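Putative endo-1,4-beta-xylanase (Bacteroides thetaiotaomicron VPI-5482, PDB 5MSX) probably hydrolyses O-glycosidic bonds as a family 43 glycoside hydrolase, most likely an arabinofuranosidase that helps to break down complex plant pectin. Local coordinates at residues C[176-180]-C[181-185]; C[108-112]-C[113-117]; C[81-84]-C[85-88]. All coordinates share one frame; numbering follows the deposited sequence.

Contact 1: residues C[176-180]-C[181-185]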
ATOM      1  N   LYS C 176       7.089 -14.709   2.724  1.00 18.56           N
ATOM      2  CA  LYS C 176       6.664 -13.474   2.055  1.00 19.59           C
ATOM      3  C   LYS C 176       5.720 -12.664   2.938  1.00 21.14           C
ATOM      4  O   LYS C 176       5.032 -13.211   3.799  1.00 20.14           O
ATOM      5  CB  LYS C 176       5.993 -13.753   0.713  1.00 19.90           C
ATOM      6  CG  LYS C 176       6.953 -14.321  -0.314  1.00 21.69           C
ATOM      7  CD  LYS C 176       6.281 -14.504  -1.667  1.00 23.28           C
ATOM      8  CE  LYS C 176       7.316 -14.894  -2.686  1.00 25.65           C
ATOM      9  NZ  LYS C 176       6.650 -15.379  -3.915  1.00 28.30           N
ATOM     10  N   LEU C 177       5.713 -11.360   2.704  1.00 21.88           N
ATOM     11  CA  LEU C 177       4.848 -10.424   3.377  1.00 25.30           C
ATOM     12  C   LEU C 177       3.987  -9.768   2.298  1.00 29.97           C
ATOM     13  O   LEU C 177       4.486  -9.393   1.227  1.00 30.98           O
ATOM     14  CB  LEU C 177       5.717  -9.398   4.086  1.00 25.19           C
ATOM     15  CG  LEU C 177       5.189  -8.508   5.195  1.00 26.59           C
ATOM     16  CD1 LEU C 177       4.595  -9.332   6.357  1.00 26.30           C
ATOM     17  CD2 LEU C 177       6.311  -7.580   5.690  1.00 24.68           C
ATOM     18  N   ASN C 178       2.693  -9.635   2.563  1.00 33.93           N
ATOM     19  CA  ASN C 178       1.771  -8.982   1.606  1.00 35.27           C
ATOM     20  C   ASN C 178       2.000  -7.482   1.488  1.00 35.06           C
ATOM     21  O   ASN C 178       2.645  -6.887   2.346  1.00 35.06           O
ATOM     22  CB  ASN C 178       0.310  -9.262   1.996  1.00 37.23           C
ATOM     23  CG  ASN C 178      -0.024 -10.743   1.984  1.00 38.42           C
ATOM     24  OD1 ASN C 178      -0.988 -11.179   2.597  1.00 45.45           O
ATOM     25  ND2 ASN C 178       0.770 -11.520   1.287  1.00 41.00           N
ATOM     26  N   GLU C 179       1.418  -6.866   0.453  1.00 36.25           N
ATOM     27  CA  GLU C 179       1.565  -5.421   0.196  1.00 37.45           C
ATOM     28  C   GLU C 179       1.009  -4.545   1.288  1.00 32.64           C
ATOM     29  O   GLU C 179       1.481  -3.425   1.475  1.00 34.57           O
ATOM     30  CB  GLU C 179       0.915  -4.979  -1.125  1.00 44.89           C
ATOM     31  CG  GLU C 179       1.337  -5.775  -2.349  1.00 51.30           C
ATOM     32  CD  GLU C 179       0.347  -6.880  -2.665  1.00 57.52           C
ATOM     33  OE1 GLU C 179       0.350  -7.907  -1.934  1.00 60.07           O
ATOM     34  OE2 GLU C 179      -0.443  -6.707  -3.624  1.00 63.15           O
ATOM     35  N   ASP C 180       0.008  -5.033   2.008  1.00 31.63           N
ATOM     36  CA  ASP C 180      -0.433  -4.359   3.234  1.00 32.44           C
ATOM     37  C   ASP C 180       0.664  -4.342   4.361  1.00 29.86           C
ATOM     38  O   ASP C 180       0.488  -3.660   5.366  1.00 28.25           O
ATOM     39  CB  ASP C 180      -1.766  -4.957   3.761  1.00 33.25           C
ATOM     40  CG  ASP C 180      -1.643  -6.421   4.225  1.00 33.88           C
ATOM     41  OD1 ASP C 180      -0.529  -6.961   4.335  1.00 36.31           O
ATOM     42  OD2 ASP C 180      -2.685  -7.052   4.466  1.00 37.53           O
ATOM     43  N   MET C 181       1.736  -5.132   4.203  1.00 28.78           N
ATOM     44  CA  MET C 181       2.895  -5.160   5.131  1.00 29.07           C
ATOM     45  C   MET C 181       2.589  -5.688   6.551  1.00 28.54           C
ATOM     46  O   MET C 181       3.395  -5.505   7.484  1.00 25.10           O
ATOM     47  CB  MET C 181       3.551  -3.769   5.197  1.00 29.14           C
ATOM     48  CG  MET C 181       4.083  -3.290   3.849  1.00 31.37           C
ATOM     49  SD  MET C 181       5.429  -4.324   3.214  1.00 31.85           S
ATOM     50  CE  MET C 181       6.706  -3.751   4.348  1.00 31.07           C
ATOM     51  N   ILE C 182       1.416  -6.317   6.724  1.00 26.51           N
ATOM     52  CA  ILE C 182       1.018  -6.849   8.009  1.00 26.60           C
ATOM     53  C   ILE C 182       0.546  -8.303   7.986  1.00 27.29           C
ATOM     54  O   ILE C 182       0.337  -8.889   9.030  1.00 28.30           O
ATOM     55  CB  ILE C 182      -0.012  -5.924   8.676  1.00 27.49           C
ATOM     56  CG1 ILE C 182      -1.324  -5.872   7.909  1.00 27.14           C
ATOM     57  CG2 ILE C 182       0.542  -4.510   8.771  1.00 25.92           C
ATOM     58  CD1 ILE C 182      -2.333  -4.966   8.586  1.00 30.13           C
ATOM     59  N   THR C 183       0.418  -8.890   6.811  1.00 28.50           N
ATOM     60  CA  THR C 183      -0.142 -10.211   6.659  1.00 29.04           C
ATOM     61  C   THR C 183       0.997 -11.061   6.157  1.00 26.52           C
ATOM     62  O   THR C 183       1.523 -10.804   5.075  1.00 25.51           O
ATOM     63  CB  THR C 183      -1.263 -10.202   5.597  1.00 30.00           C
ATOM     64  OG1 THR C 183      -2.250  -9.210   5.930  1.00 33.98           O
ATOM     65  CG2 THR C 183      -1.909 -11.567   5.481  1.00 31.06           C
ATOM     66  N   VAL C 184       1.345 -12.081   6.921  1.00 24.00           N
ATOM     67  CA  VAL C 184       2.382 -12.985   6.554  1.00 26.55           C
ATOM     68  C   VAL C 184       1.793 -14.055   5.669  1.00 28.09           C
ATOM     69  O   VAL C 184       0.698 -14.493   5.915  1.00 27.40           O
ATOM     70  CB  VAL C 184       3.031 -13.623   7.788  1.00 26.46           C
ATOM     71  CG1 VAL C 184       4.144 -14.565   7.350  1.00 27.86           C
ATOM     72  CG2 VAL C 184       3.576 -12.528   8.699  1.00 26.88           C
ATOM     73  N   ASP C 185       2.532 -14.481   4.649  1.00 28.96           N
ATOM     74  CA  ASP C 185       2.061 -15.539   3.748  1.00 31.88           C
ATOM     75  C   ASP C 185       2.068 -16.896   4.448  1.00 32.57           C
ATOM     76  O   ASP C 185       2.933 -17.180   5.310  1.00 30.68           O
ATOM     77  CB  ASP C 185       2.957 -15.614   2.511  1.00 34.25           C
ATOM     78  CG  ASP C 185       2.398 -16.507   1.422  1.00 36.30           C
ATOM     79  OD1 ASP C 185       1.276 -16.246   0.922  1.00 39.52           O
ATOM     80  OD2 ASP C 185       3.100 -17.459   1.048  1.00 39.79           O
TER
HETATM   81  O   HOH W   1       6.068 -17.167   1.670  1.00 20.47           O
HETATM   82  O   HOH W   2      -0.352 -13.820   1.290  1.00 42.72           O
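The side chain of D180 lies across that of T183 at about a right angle and grips its hydroxyl through one carboxylate oxygen, while the other takes backbone N-H groups. T183 OG1 reaches D180 OD2 at 2.6 Å on the syn side of the carboxylate; D180 OD1 takes the backbone N of I182 at 3.1 Å from above the carboxylate plane and has a weak, longer bond from the N of T183. With CG between its own backbone N and carbonyl carbon (chi1 65°), D180 turns the carboxylate back over the chain that follows. The setting is a short beta hairpin. Its type I turn runs from N178 to M181, closed by M181 N on N178 O at 2.7 Å. Further out, N178 N binds T183 O at 3.0 Å, and the hairpin continues to the non-hydrogen-bonded pair of L177 and V184. On the buried side, M181 CE meets L177 CD2 at 4.1 Å, and M181 also packs on I98, A100 and Y105, so that the hairpin end of this blade of the family's beta-propeller packs on the sheet containing strands 98-100 and 103-106. On the outer side, N178 OD1 presses close to T183 CG2, and a water links N178 ND2 (2.6 Å) to D185 OD1 (2.9 Å). D185 OD1 also forms a salt bridge with K316 of the second subunit, whose N271 packs on D180 and T183. Replacing the D180 carboxylate by the methyl of an alanine would probably leave I182 N and the T183 hydroxyl without their acceptor and the T183 side chain freer to turn. With donors at both oxygens, the D180 carboxylate is likely to be stabilised in its ionised form, which would make these bonds charge-assisted.

Contact 2: residues C[108-112]-C[113-117]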
ATOM      1  N   PRO C 108       8.444  -4.948  16.218  1.00 21.57           N
ATOM      2  CA  PRO C 108       9.136  -5.304  17.461  1.00 21.17           C
ATOM      3  C   PRO C 108       8.597  -6.555  18.127  1.00 22.78           C
ATOM      4  O   PRO C 108       7.563  -7.107  17.713  1.00 22.69           O
ATOM      5  CB  PRO C 108       8.951  -4.058  18.312  1.00 21.57           C
ATOM      6  CG  PRO C 108       7.622  -3.541  17.888  1.00 22.08           C
ATOM      7  CD  PRO C 108       7.550  -3.790  16.412  1.00 21.58           C
ATOM      8  N   THR C 109       9.336  -7.045  19.125  1.00 23.54           N
ATOM      9  CA  THR C 109       8.923  -8.214  19.895  1.00 23.02           C
ATOM     10  C   THR C 109       8.449  -7.731  21.259  1.00 23.74           C
ATOM     11  O   THR C 109       9.243  -7.265  22.067  1.00 23.72           O
ATOM     12  CB  THR C 109      10.047  -9.228  19.976  1.00 22.77           C
ATOM     13  OG1 THR C 109      10.353  -9.646  18.647  1.00 21.19           O
ATOM     14  CG2 THR C 109       9.669 -10.457  20.815  1.00 22.02           C
ATOM     15  N   ILE C 110       7.131  -7.796  21.476  1.00 24.74           N
ATOM     16  CA  ILE C 110       6.504  -7.151  22.643  1.00 25.73           C
ATOM     17  C   ILE C 110       5.940  -8.244  23.533  1.00 24.54           C
ATOM     18  O   ILE C 110       5.151  -9.087  23.085  1.00 25.58           O
ATOM     19  CB  ILE C 110       5.464  -6.090  22.228  1.00 26.06           C
ATOM     20  CG1 ILE C 110       6.085  -5.122  21.207  1.00 25.85           C
ATOM     21  CG2 ILE C 110       4.973  -5.303  23.441  1.00 27.32           C
ATOM     22  CD1 ILE C 110       5.275  -3.873  20.870  1.00 25.21           C
ATOM     23  N   ASN C 111       6.431  -8.265  24.775  1.00 24.86           N
ATOM     24  CA  ASN C 111       6.165  -9.349  25.739  1.00 24.63           C
ATOM     25  C   ASN C 111       6.356 -10.716  25.126  1.00 25.10           C
ATOM     26  O   ASN C 111       5.519 -11.587  25.284  1.00 25.29           O
ATOM     27  CB  ASN C 111       4.770  -9.182  26.363  1.00 26.10           C
ATOM     28  CG  ASN C 111       4.619  -7.842  27.043  1.00 26.18           C
ATOM     29  OD1 ASN C 111       5.520  -7.382  27.739  1.00 27.49           O
ATOM     30  ND2 ASN C 111       3.504  -7.188  26.823  1.00 28.09           N
ATOM     31  N   GLY C 112       7.468 -10.888  24.401  1.00 23.62           N
ATOM     32  CA  GLY C 112       7.805 -12.166  23.752  1.00 22.72           C
ATOM     33  C   GLY C 112       7.269 -12.452  22.351  1.00 21.22           C
ATOM     34  O   GLY C 112       7.563 -13.513  21.775  1.00 21.48           O
ATOM     35  N   TYR C 113       6.492 -11.538  21.775  1.00 22.60           N
ATOM     36  CA  TYR C 113       5.783 -11.842  20.518  1.00 23.04           C
ATOM     37  C   TYR C 113       5.875 -10.696  19.523  1.00 21.68           C
ATOM     38  O   TYR C 113       5.841  -9.539  19.903  1.00 20.11           O
ATOM     39  CB  TYR C 113       4.303 -12.211  20.788  1.00 24.05           C
ATOM     40  CG  TYR C 113       4.147 -13.525  21.503  1.00 25.77           C
ATOM     41  CD1 TYR C 113       4.210 -13.601  22.881  1.00 28.01           C
ATOM     42  CD2 TYR C 113       3.954 -14.699  20.796  1.00 27.10           C
ATOM     43  CE1 TYR C 113       4.073 -14.821  23.536  1.00 30.50           C
ATOM     44  CE2 TYR C 113       3.810 -15.910  21.438  1.00 28.62           C
ATOM     45  CZ  TYR C 113       3.878 -15.958  22.805  1.00 30.78           C
ATOM     46  OH  TYR C 113       3.767 -17.168  23.425  1.00 36.71           O
ATOM     47  N   MET C 114       5.989 -11.044  18.242  1.00 21.95           N
ATOM     48  CA  MET C 114       6.124 -10.038  17.196  1.00 22.39           C
ATOM     49  C   MET C 114       4.769  -9.417  16.851  1.00 23.71           C
ATOM     50  O   MET C 114       3.794 -10.157  16.720  1.00 24.87           O
ATOM     51  CB  MET C 114       6.738 -10.668  15.961  1.00 21.61           C
ATOM     52  CG  MET C 114       8.175 -11.134  16.217  1.00 21.06           C
ATOM     53  SD  MET C 114       8.892 -11.962  14.806  1.00 20.97           S
ATOM     54  CE  MET C 114       7.724 -13.298  14.488  1.00 22.75           C
ATOM     55  N   TYR C 115       4.757  -8.091  16.693  1.00 24.56           N
ATOM     56  CA  TYR C 115       3.613  -7.299  16.234  1.00 27.40           C
ATOM     57  C   TYR C 115       4.012  -6.317  15.130  1.00 27.09           C
ATOM     58  O   TYR C 115       5.061  -5.682  15.225  1.00 24.40           O
ATOM     59  CB  TYR C 115       3.046  -6.437  17.361  1.00 29.75           C
ATOM     60  CG  TYR C 115       2.489  -7.229  18.501  1.00 32.71           C
ATOM     61  CD1 TYR C 115       3.328  -7.738  19.491  1.00 30.46           C
ATOM     62  CD2 TYR C 115       1.106  -7.465  18.601  1.00 33.73           C
ATOM     63  CE1 TYR C 115       2.816  -8.492  20.533  1.00 33.67           C
ATOM     64  CE2 TYR C 115       0.577  -8.189  19.649  1.00 34.05           C
ATOM     65  CZ  TYR C 115       1.424  -8.716  20.614  1.00 35.71           C
ATOM     66  OH  TYR C 115       0.897  -9.459  21.651  1.00 33.14           O
ATOM     67  N   PRO C 116       3.137  -6.138  14.123  1.00 27.75           N
ATOM     68  CA  PRO C 116       3.284  -5.034  13.173  1.00 27.16           C
ATOM     69  C   PRO C 116       2.742  -3.717  13.709  1.00 27.43           C
ATOM     70  O   PRO C 116       1.641  -3.668  14.252  1.00 29.91           O
ATOM     71  CB  PRO C 116       2.465  -5.509  11.977  1.00 29.44           C
ATOM     72  CG  PRO C 116       1.384  -6.359  12.567  1.00 29.04           C
ATOM     73  CD  PRO C 116       1.968  -6.987  13.804  1.00 28.56           C
ATOM     74  N   ALA C 117       3.527  -2.654  13.570  1.00 25.90           N
ATOM     75  CA  ALA C 117       3.133  -1.326  13.993  1.00 25.55           C
ATOM     76  C   ALA C 117       3.363  -0.363  12.843  1.00 25.68           C
ATOM     77  O   ALA C 117       4.182  -0.641  11.960  1.00 25.25           O
ATOM     78  CB  ALA C 117       3.913  -0.895  15.225  1.00 26.17           C
TER
HETATM   79  O   HOH W   3       2.688 -10.161  23.506  1.00 26.73           O
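Residues 108-112 and 113-117 fold back on each other as antiparallel strands, with I110 and Y113 as the hydrogen-bonded pair next to the turn. I110 N reaches Y113 O at 2.7 Å and Y113 N reaches I110 O at 3.1 Å; beyond the non-hydrogen-bonded pair T109 and M114, Y115 N binds P108 O, also at 3.1 Å. This is a two-residue beta hairpin with a type I' turn, N111 and G112 at its tip. At this backbone conformation a beta carbon on G112 would collide with N111 O, and glycine avoids this. I110 and Y115 then meet at about a right angle, I110 CB lying 3.8 Å from Y115 CD1. The carbonyl O of I110 sits at the edge of the Y115 ring and in its plane, and a water in the same plane joins I110 O (2.7 Å) to Y115 OH, which also bonds the N of T140. Across the T109-M114 pair, T109 OG1 touches M114 CG and bonds the N of D154, predicted to tune the catalytic acid. The Y113 ring folds back on the turn, with G112 O over one face and N111 O at its edge, 3.4 Å from CD1.

Contact 3: residues C[81-84]-C[85-88]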
ATOM      1  N   THR C  81       8.988   8.300  24.060  1.00 29.33           N
ATOM      2  CA  THR C  81       8.810   7.060  23.341  1.00 30.44           C
ATOM      3  C   THR C  81       8.239   7.371  21.959  1.00 34.90           C
ATOM      4  O   THR C  81       7.683   8.453  21.745  1.00 34.93           O
ATOM      5  CB  THR C  81       7.925   6.050  24.093  1.00 31.85           C
ATOM      6  OG1 THR C  81       7.743   4.876  23.290  1.00 32.14           O
ATOM      7  CG2 THR C  81       6.533   6.638  24.471  1.00 33.18           C
ATOM      8  N   TYR C  82       8.431   6.434  21.023  1.00 33.22           N
ATOM      9  CA  TYR C  82       7.866   6.515  19.669  1.00 30.28           C
ATOM     10  C   TYR C  82       6.655   5.590  19.546  1.00 29.92           C
ATOM     11  O   TYR C  82       6.029   5.554  18.503  1.00 29.86           O
ATOM     12  CB  TYR C  82       8.939   6.202  18.568  1.00 28.06           C
ATOM     13  CG  TYR C  82       9.527   4.792  18.602  1.00 26.18           C
ATOM     14  CD1 TYR C  82       8.888   3.719  17.979  1.00 25.38           C
ATOM     15  CD2 TYR C  82      10.719   4.530  19.267  1.00 25.96           C
ATOM     16  CE1 TYR C  82       9.430   2.437  18.007  1.00 26.11           C
ATOM     17  CE2 TYR C  82      11.266   3.262  19.294  1.00 25.48           C
ATOM     18  CZ  TYR C  82      10.630   2.213  18.663  1.00 26.09           C
ATOM     19  OH  TYR C  82      11.180   0.961  18.729  1.00 25.96           O
ATOM     20  N   PHE C  83       6.324   4.855  20.609  1.00 28.99           N
ATOM     21  CA  PHE C  83       5.286   3.831  20.570  1.00 29.88           C
ATOM     22  C   PHE C  83       4.489   3.889  21.884  1.00 32.25           C
ATOM     23  O   PHE C  83       4.635   2.999  22.736  1.00 31.71           O
ATOM     24  CB  PHE C  83       5.960   2.470  20.383  1.00 27.89           C
ATOM     25  CG  PHE C  83       5.096   1.389  19.791  1.00 27.03           C
ATOM     26  CD1 PHE C  83       3.708   1.331  19.977  1.00 29.36           C
ATOM     27  CD2 PHE C  83       5.710   0.342  19.121  1.00 26.16           C
ATOM     28  CE1 PHE C  83       2.966   0.279  19.448  1.00 28.44           C
ATOM     29  CE2 PHE C  83       4.980  -0.710  18.595  1.00 27.14           C
ATOM     30  CZ  PHE C  83       3.601  -0.749  18.767  1.00 28.88           C
ATOM     31  N   PRO C  84       3.611   4.916  22.033  1.00 33.55           N
ATOM     32  CA  PRO C  84       2.869   5.135  23.293  1.00 33.93           C
ATOM     33  C   PRO C  84       2.175   3.918  23.878  1.00 33.82           C
ATOM     34  O   PRO C  84       2.385   3.619  25.044  1.00 35.20           O
ATOM     35  CB  PRO C  84       1.879   6.240  22.918  1.00 34.11           C
ATOM     36  CG  PRO C  84       2.648   7.048  21.927  1.00 34.22           C
ATOM     37  CD  PRO C  84       3.309   5.988  21.065  1.00 34.04           C
ATOM     38  N   SER C  85       1.433   3.168  23.083  1.00 34.57           N
ATOM     39  CA  SER C  85       0.743   2.007  23.633  1.00 35.65           C
ATOM     40  C   SER C  85       1.660   0.917  24.227  1.00 37.13           C
ATOM     41  O   SER C  85       1.222   0.144  25.082  1.00 36.74           O
ATOM     42  CB  SER C  85      -0.233   1.400  22.617  1.00 36.49           C
ATOM     43  OG  SER C  85       0.400   0.537  21.682  1.00 39.14           O
ATOM     44  N   ALA C  86       2.916   0.839  23.786  1.00 34.86           N
ATOM     45  CA  ALA C  86       3.802  -0.232  24.227  1.00 32.66           C
ATOM     46  C   ALA C  86       4.828   0.233  25.239  1.00 32.20           C
ATOM     47  O   ALA C  86       5.678  -0.559  25.638  1.00 35.65           O
ATOM     48  CB  ALA C  86       4.508  -0.849  23.023  1.00 33.79           C
ATOM     49  N   ALA C  87       4.733   1.486  25.671  1.00 32.00           N
ATOM     50  CA  ALA C  87       5.755   2.149  26.482  1.00 34.10           C
ATOM     51  C   ALA C  87       6.095   1.514  27.858  1.00 34.36           C
ATOM     52  O   ALA C  87       7.133   1.791  28.411  1.00 34.20           O
ATOM     53  CB  ALA C  87       5.388   3.607  26.677  1.00 33.99           C
ATOM     54  N   LYS C  88       5.223   0.687  28.400  1.00 35.55           N
ATOM     55  CA  LYS C  88       5.484   0.006  29.655  1.00 36.94           C
ATOM     56  C   LYS C  88       5.459  -1.502  29.479  1.00 33.99           C
ATOM     57  O   LYS C  88       5.459  -2.246  30.453  1.00 36.74           O
ATOM     58  CB  LYS C  88       4.457   0.472  30.684  1.00 43.81           C
ATOM     59  CG  LYS C  88       4.303   1.997  30.697  1.00 45.71           C
ATOM     60  CD  LYS C  88       3.822   2.498  32.040  1.00 53.16           C
ATOM     61  CE  LYS C  88       3.232   3.897  31.943  1.00 57.11           C
ATOM     62  NZ  LYS C  88       2.605   4.305  33.235  1.00 58.88           N
TER
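F83 and A86 face each other across a short 3-10 segment, P84 to A86, which follows directly on an ST turn in the loop between strands 78-79 and 91-92. Three kinds of interaction build it. The first is hydrogen bonding along the backbone. A86 N reaches F83 O at 3.0 Å, and A87 N follows to P84 O at 3.2 Å; both bonds span three residues, as in a 3-10 helix. P84 enters this segment at its start, where a proline, having no N-H to donate, costs no bond. The second kind involves side-chain hydroxyls. T81 OG1 accepts from F83 N at 3.0 Å, closing the ST turn, and also bonds the carbonyl of P65, so the hydroxyl works both as acceptor and as donor. That position follows from OG1 standing opposite its backbone N (chi1 177°). The S85 hydroxyl, meanwhile, approaches the F83 ring obliquely, its OG 3.4 Å from CE1, and its hydrogen bond goes to D133 OD1. The third kind is apolar. A86 CB lies over one face of the F83 ring in a CH-pi contact, 3.9 Å from the centroid and 14° off the ring normal, displaced somewhat toward the rim. The F83 ring is brought under that methyl by CG lying opposite the backbone N (chi1 -157°), and it packs as well on P108 and I110, while A86 also touches I110 and F135. Both residues thereby pack the 3-10 segment on strand 109-110. At the far end of the segment the methyl carbon CB of A87 touches both P84 O, at 3.4 Å, and T81 CG2, at 3.9 Å.

The three local contacts run in series along the chain in the order 3, 2, 1 within the family 43 domain, with contact 2 touching both others. Contacts 2 and 3 are closest, their centres about 12 Å apart, and they touch where A117 CB meets F83 CE2 at 3.5 Å and I110 CD1 meets A86 CB at 3.8 Å. Contact 1 lies about 16 Å from contact 2, centre to centre, and meets it through I182 CG2 and P116 CB at 3.9 Å; its nearest atoms stay about 11 Å from contact 3. Contact 2 alone borders the predicted active site: the T109 side chain is about 5 Å from that of D154 and about 8 Å from a bound calcium ion.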